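Local coordinates for tudor and KH domain-containing protein homolog (PDB 5YGB) that binds the N-terminus of Piwi through its extended Tudor domain and probably recruits Piwi proteins to the piRNA biogenesis machinery in the nuage, at residues Y8-V12 with T154-H158; V12-F18 with S146-E151. The protein carries 1 engineered substitution. All blocks are in the same frame, centred on the assembly; numbering follows the deposited sequence.

Interaction 1. Residues Y8-V12 with T154-H158; sequences YVSAV and TEVAH
V156 meets strand 8-12 with both its backbone and its side chain. It is the second residue of a type II turn from E155 to H158, closed by H158 N bonding to E155 O, and this turn presents the next amide to the strand. A157 N donates to V9 O over 3.1 Å, a nearly straight bond (167° at the hydrogen) lying in the carbonyl plane. The same oxygen receives a CA-H contact, with V156 CA 3.5 Å from V9 O. A157 takes the third turn position with a positive phi of 75°, and its small methyl fits beside S10 O.

With CG2 of V156 placed trans to its own nitrogen, this methyl lies against the peptide joining S10 and A11, V156 CG2 being 3.7 Å from A11 N. The branch point itself is used too: V12 CG2 comes within 3.8 Å of V156 CB. V9 touches V156 at an oblique angle, methyl to methyl, and crosses T154 roughly at right angles, V9 CG2 packing 3.9 Å from both T154 CB and T154 CG2. At a chi1 of 60°, the T154 hydroxyl hydrogen-bonds back to the carbonyl of F150, one turn earlier in the helix, leaving the methyl for V9. L162 covers V9 and T154 as well.

One water accepts a hydrogen bond from V9 N and bridges to T154 O, each at 2.8 Å, while a second links E155 O to V9 O, weakly on the V9 side. The beta-branched residues thus give a close apolar fit; V9 O is held directly by A157 N, while waters join V9 to the carbonyls of T154 and E155. Such a junction ties the post-helix turn to the strand without full sheet pairing.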
loop_
_atom_site.group_PDB
_atom_site.type_symbol
_atom_site.label_atom_id
_atom_site.label_comp_id
_atom_site.label_asym_id
_atom_site.label_seq_id
_atom_site.Cartn_x
_atom_site.Cartn_y
_atom_site.Cartn_z
ATOM N N TYR A 8 -7.886 -7.620 3.056
ATOM C CA TYR A 8 -7.460 -6.728 4.130
ATOM C C TYR A 8 -7.200 -5.364 3.535
ATOM O O TYR A 8 -6.631 -5.279 2.449
ATOM C CB TYR A 8 -6.160 -7.189 4.780
ATOM C CG TYR A 8 -6.155 -8.555 5.411
ATOM C CD1 TYR A 8 -7.079 -8.898 6.393
ATOM C CD2 TYR A 8 -5.200 -9.490 5.053
ATOM C CE1 TYR A 8 -7.059 -10.133 6.979
ATOM C CE2 TYR A 8 -5.167 -10.742 5.644
ATOM C CZ TYR A 8 -6.103 -11.050 6.605
ATOM O OH TYR A 8 -6.084 -12.294 7.194
ATOM N N VAL A 9 -7.542 -4.300 4.252
ATOM C CA VAL A 9 -7.044 -2.970 3.902
ATOM C C VAL A 9 -5.681 -2.805 4.578
ATOM O O VAL A 9 -5.576 -2.851 5.806
ATOM C CB VAL A 9 -8.021 -1.875 4.326
ATOM C CG1 VAL A 9 -7.378 -0.513 4.151
ATOM C CG2 VAL A 9 -9.293 -1.987 3.503
ATOM N N SER A 10 -4.627 -2.666 3.777
ATOM C CA SER A 10 -3.257 -2.703 4.295
ATOM C C SER A 10 -2.655 -1.314 4.494
ATOM O O SER A 10 -1.718 -1.162 5.272
ATOM C CB SER A 10 -2.348 -3.527 3.368
ATOM O OG SER A 10 -2.487 -3.134 2.008
ATOM N N ALA A 11 -3.171 -0.313 3.789
ATOM C CA ALA A 11 -2.702 1.056 3.951
ATOM C C ALA A 11 -3.803 1.999 3.516
ATOM O O ALA A 11 -4.583 1.671 2.620
ATOM C CB ALA A 11 -1.415 1.302 3.142
ATOM N N VAL A 12 -3.855 3.171 4.137
ATOM C CA VAL A 12 -4.849 4.191 3.825
ATOM C C VAL A 12 -4.222 5.566 3.708
ATOM O O VAL A 12 -3.506 6.006 4.609
ATOM C CB VAL A 12 -5.940 4.261 4.910
ATOM C CG1 VAL A 12 -6.830 5.492 4.708
ATOM C CG2 VAL A 12 -6.776 2.980 4.950
ATOM N N THR A 154 -12.149 0.158 8.655
ATOM C CA THR A 154 -11.376 -0.862 7.953
ATOM C C THR A 154 -10.360 -1.552 8.855
ATOM O O THR A 154 -9.811 -2.582 8.474
ATOM C CB THR A 154 -10.617 -0.278 6.741
ATOM O OG1 THR A 154 -9.701 0.735 7.176
ATOM C CG2 THR A 154 -11.580 0.303 5.713
ATOM N N GLU A 155 -10.127 -0.987 10.044
ATOM C CA GLU A 155 -9.036 -1.387 10.940
ATOM C C GLU A 155 -7.748 -1.648 10.161
ATOM O O GLU A 155 -7.111 -2.706 10.289
ATOM C CB GLU A 155 -9.413 -2.614 11.771
ATOM C CG GLU A 155 -8.710 -2.614 13.129
ATOM C CD GLU A 155 -8.865 -3.911 13.896
ATOM O OE1 GLU A 155 -9.755 -4.717 13.549
ATOM O OE2 GLU A 155 -8.090 -4.117 14.854
ATOM N N VAL A 156 -7.363 -0.651 9.376
ATOM C CA VAL A 156 -6.219 -0.742 8.493
ATOM C C VAL A 156 -4.994 -1.298 9.212
ATOM O O VAL A 156 -4.690 -0.905 10.344
ATOM C CB VAL A 156 -5.892 0.638 7.868
ATOM C CG1 VAL A 156 -5.794 1.720 8.933
ATOM C CG2 VAL A 156 -4.617 0.555 7.036
ATOM N N ALA A 157 -4.345 -2.256 8.548
ATOM C CA ALA A 157 -3.068 -2.862 8.951
ATOM C C ALA A 157 -3.177 -3.845 10.119
ATOM O O ALA A 157 -2.155 -4.353 10.587
ATOM C CB ALA A 157 -2.027 -1.767 9.272
ATOM N N HIS A 158 -4.390 -4.150 10.571
ATOM C CA HIS A 158 -4.567 -5.066 11.708
ATOM C C HIS A 158 -5.292 -6.351 11.337
ATOM O O HIS A 158 -5.906 -6.996 12.195
ATOM C CB HIS A 158 -5.297 -4.361 12.846
ATOM C CG HIS A 158 -4.467 -3.329 13.525
ATOM N ND1 HIS A 158 -4.652 -1.969 13.336
ATOM C CD2 HIS A 158 -3.429 -3.441 14.389
ATOM C CE1 HIS A 158 -3.774 -1.305 14.051
ATOM N NE2 HIS A 158 -3.015 -2.169 14.703
HETATM O O HOH W 1 -9.178 -4.470 6.573
HETATM O O HOH W 2 -7.040 -4.720 8.303
#

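Interaction 2. Residues V12-F18 with S146-E151; sequences VASPTKF and SIAKFE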
loop_
_atom_site.group_PDB
_atom_site.type_symbol
_atom_site.label_atom_id
_atom_site.label_comp_id
_atom_site.label_asym_id
_atom_site.label_seq_id
_atom_site.Cartn_x
_atom_site.Cartn_y
_atom_site.Cartn_z
ATOM N N VAL A 12 -3.855 3.171 4.137
ATOM C CA VAL A 12 -4.849 4.191 3.825
ATOM C C VAL A 12 -4.222 5.566 3.708
ATOM O O VAL A 12 -3.506 6.006 4.609
ATOM C CB VAL A 12 -5.940 4.261 4.910
ATOM C CG1 VAL A 12 -6.830 5.492 4.708
ATOM C CG2 VAL A 12 -6.776 2.980 4.950
ATOM N N ALA A 13 -4.497 6.243 2.599
ATOM C CA ALA A 13 -4.291 7.691 2.516
ATOM C C ALA A 13 -5.614 8.415 2.783
ATOM O O ALA A 13 -5.668 9.371 3.554
ATOM C CB ALA A 13 -3.736 8.078 1.169
ATOM N N SER A 14 -6.681 7.951 2.138
ATOM C CA SER A 14 -8.008 8.529 2.330
ATOM C C SER A 14 -9.051 7.516 1.867
ATOM O O SER A 14 -8.678 6.475 1.333
ATOM C CB SER A 14 -8.140 9.847 1.550
ATOM O OG SER A 14 -8.538 9.598 0.213
ATOM N N PRO A 15 -10.355 7.808 2.065
ATOM C CA PRO A 15 -11.356 6.871 1.526
ATOM C C PRO A 15 -11.287 6.712 0.011
ATOM O O PRO A 15 -11.799 5.719 -0.504
ATOM C CB PRO A 15 -12.694 7.505 1.939
ATOM C CG PRO A 15 -12.362 8.323 3.155
ATOM C CD PRO A 15 -10.987 8.871 2.874
ATOM N N THR A 16 -10.672 7.660 -0.693
ATOM C CA THR A 16 -10.540 7.518 -2.140
ATOM C C THR A 16 -9.103 7.217 -2.573
ATOM O O THR A 16 -8.770 7.288 -3.755
ATOM C CB THR A 16 -11.097 8.765 -2.885
ATOM O OG1 THR A 16 -10.600 9.967 -2.285
ATOM C CG2 THR A 16 -12.614 8.771 -2.811
ATOM N N LYS A 17 -8.269 6.821 -1.613
ATOM C CA LYS A 17 -6.943 6.309 -1.928
ATOM C C LYS A 17 -6.468 5.376 -0.820
ATOM O O LYS A 17 -5.990 5.818 0.216
ATOM C CB LYS A 17 -5.944 7.452 -2.135
ATOM C CG LYS A 17 -4.569 6.973 -2.590
ATOM C CD LYS A 17 -3.624 8.142 -2.844
ATOM C CE LYS A 17 -2.329 7.662 -3.470
ATOM N NZ LYS A 17 -1.415 8.792 -3.804
ATOM N N PHE A 18 -6.637 4.077 -1.036
ATOM C CA PHE A 18 -6.188 3.090 -0.067
ATOM C C PHE A 18 -5.779 1.828 -0.811
ATOM O O PHE A 18 -5.961 1.726 -2.023
ATOM C CB PHE A 18 -7.274 2.805 0.992
ATOM C CG PHE A 18 -8.566 2.248 0.437
ATOM C CD1 PHE A 18 -9.588 3.093 0.020
ATOM C CD2 PHE A 18 -8.757 0.878 0.339
ATOM C CE1 PHE A 18 -10.762 2.578 -0.487
ATOM C CE2 PHE A 18 -9.944 0.363 -0.159
ATOM C CZ PHE A 18 -10.944 1.222 -0.567
ATOM N N SER A 146 -12.832 12.222 8.690
ATOM C CA SER A 146 -13.343 11.245 7.726
ATOM C C SER A 146 -12.297 10.175 7.458
ATOM O O SER A 146 -12.617 8.986 7.363
ATOM C CB SER A 146 -13.744 11.915 6.413
ATOM O OG SER A 146 -14.897 12.728 6.583
ATOM N N ILE A 147 -11.045 10.597 7.318
ATOM C CA ILE A 147 -9.951 9.658 7.123
ATOM C C ILE A 147 -9.847 8.739 8.333
ATOM O O ILE A 147 -9.726 7.524 8.178
ATOM C CB ILE A 147 -8.619 10.394 6.880
ATOM C CG1 ILE A 147 -8.716 11.252 5.617
ATOM C CG2 ILE A 147 -7.475 9.396 6.767
ATOM C CD1 ILE A 147 -7.520 12.156 5.387
ATOM N N ALA A 148 -9.923 9.309 9.531
ATOM C CA ALA A 148 -9.862 8.522 10.759
ATOM C C ALA A 148 -11.007 7.515 10.852
ATOM O O ALA A 148 -10.793 6.356 11.220
ATOM C CB ALA A 148 -9.864 9.447 11.978
ATOM N N LYS A 149 -12.218 7.943 10.511
ATOM C CA LYS A 149 -13.356 7.038 10.564
ATOM C C LYS A 149 -13.153 5.872 9.596
ATOM O O LYS A 149 -13.451 4.727 9.930
ATOM C CB LYS A 149 -14.658 7.778 10.244
ATOM C CG LYS A 149 -15.899 6.901 10.297
ATOM C CD LYS A 149 -16.119 6.317 11.680
ATOM C CE LYS A 149 -17.420 5.530 11.748
ATOM N NZ LYS A 149 -17.765 5.121 13.141
ATOM N N PHE A 150 -12.638 6.166 8.408
ATOM C CA PHE A 150 -12.388 5.110 7.434
ATOM C C PHE A 150 -11.291 4.148 7.929
ATOM O O PHE A 150 -11.398 2.930 7.764
ATOM C CB PHE A 150 -12.020 5.720 6.075
ATOM C CG PHE A 150 -11.842 4.706 4.986
ATOM C CD1 PHE A 150 -12.940 4.043 4.456
ATOM C CD2 PHE A 150 -10.580 4.401 4.505
ATOM C CE1 PHE A 150 -12.787 3.098 3.441
ATOM C CE2 PHE A 150 -10.413 3.444 3.498
ATOM C CZ PHE A 150 -11.524 2.795 2.961
ATOM N N GLU A 151 -10.239 4.685 8.534
ATOM C CA GLU A 151 -9.208 3.844 9.136
ATOM C C GLU A 151 -9.794 2.944 10.218
ATOM O O GLU A 151 -9.425 1.774 10.318
ATOM C CB GLU A 151 -8.087 4.708 9.717
ATOM C CG GLU A 151 -7.245 5.377 8.637
ATOM C CD GLU A 151 -6.238 6.368 9.185
ATOM O OE1 GLU A 151 -6.533 7.013 10.211
ATOM O OE2 GLU A 151 -5.156 6.503 8.580
HETATM O O HOH W 3 -3.564 7.588 6.962
#
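The chain turns a corner at A13 and doubles back through a type I turn from S14 to K17, bringing the bend against helix 146-151, with S14 CA 5.3 Å from I147 CA. A13 N and S14 N both donate to K17 O, a classic beta bulge, and S14 OG accepts from T16 N in an ST turn, a role its short hydroxyl side chain suits.

F150 is the main side chain of the helix here. With its ring trans to the backbone nitrogen (chi1 -176°), it projects into the bend and is met on several sides. P15 lies over one face: its CA sits 4.0 Å from the centroid of the F150 ring, 11° off the normal, in a CH-pi contact, while its own ring slides past the F150 CB. V12 CG1 approaches the ring edge in plane, 3.9 Å from F150 CD2. At the far end, F150 CZ stands over the rim of one F18 face, 3.5 Å from F18 CD1, with the two ring planes inclined at 53°. L128, L194 and M209 add apolar cover to F150.

The I147 methyl CG2 rests 3.7 Å from A13 O. E151 CG crosses V12 at a slant, 4.0 Å from V12 CG1, and the extended chain carries OE2 to a water that also donates to V12 O, linking carboxylate and backbone at the margin of the apolar contact.

A helix between the third and fourth strands of a five-stranded barrel of order 1-2-3-5-4 is characteristic of the OB fold, here the staphylococcal-nuclease-like part of an extended Tudor domain.

In the fold
Interactions 1 and 2 share V12 and follow one another along the same helix and its exit, their centres about 10 Å apart. V12 serves both, and both its methyls touch F150. The layers also touch directly, with V156 CG1 3.8 Å from E151 CB and V9 CG1 4.3 Å from F18 CD2, so the apolar packing runs on from helix 144-154 to the turn that follows it. Between the neighbouring strands, A11 O lies 3.3 Å from F18 CB. Strand 5-12 has another neighbour: S10 bonds to the carbonyl of Y98 and A11 touches D100, both in the connection between strands 89-95 and 101-104 of the Tudor sheet, so this packing backs onto the interface between the two halves.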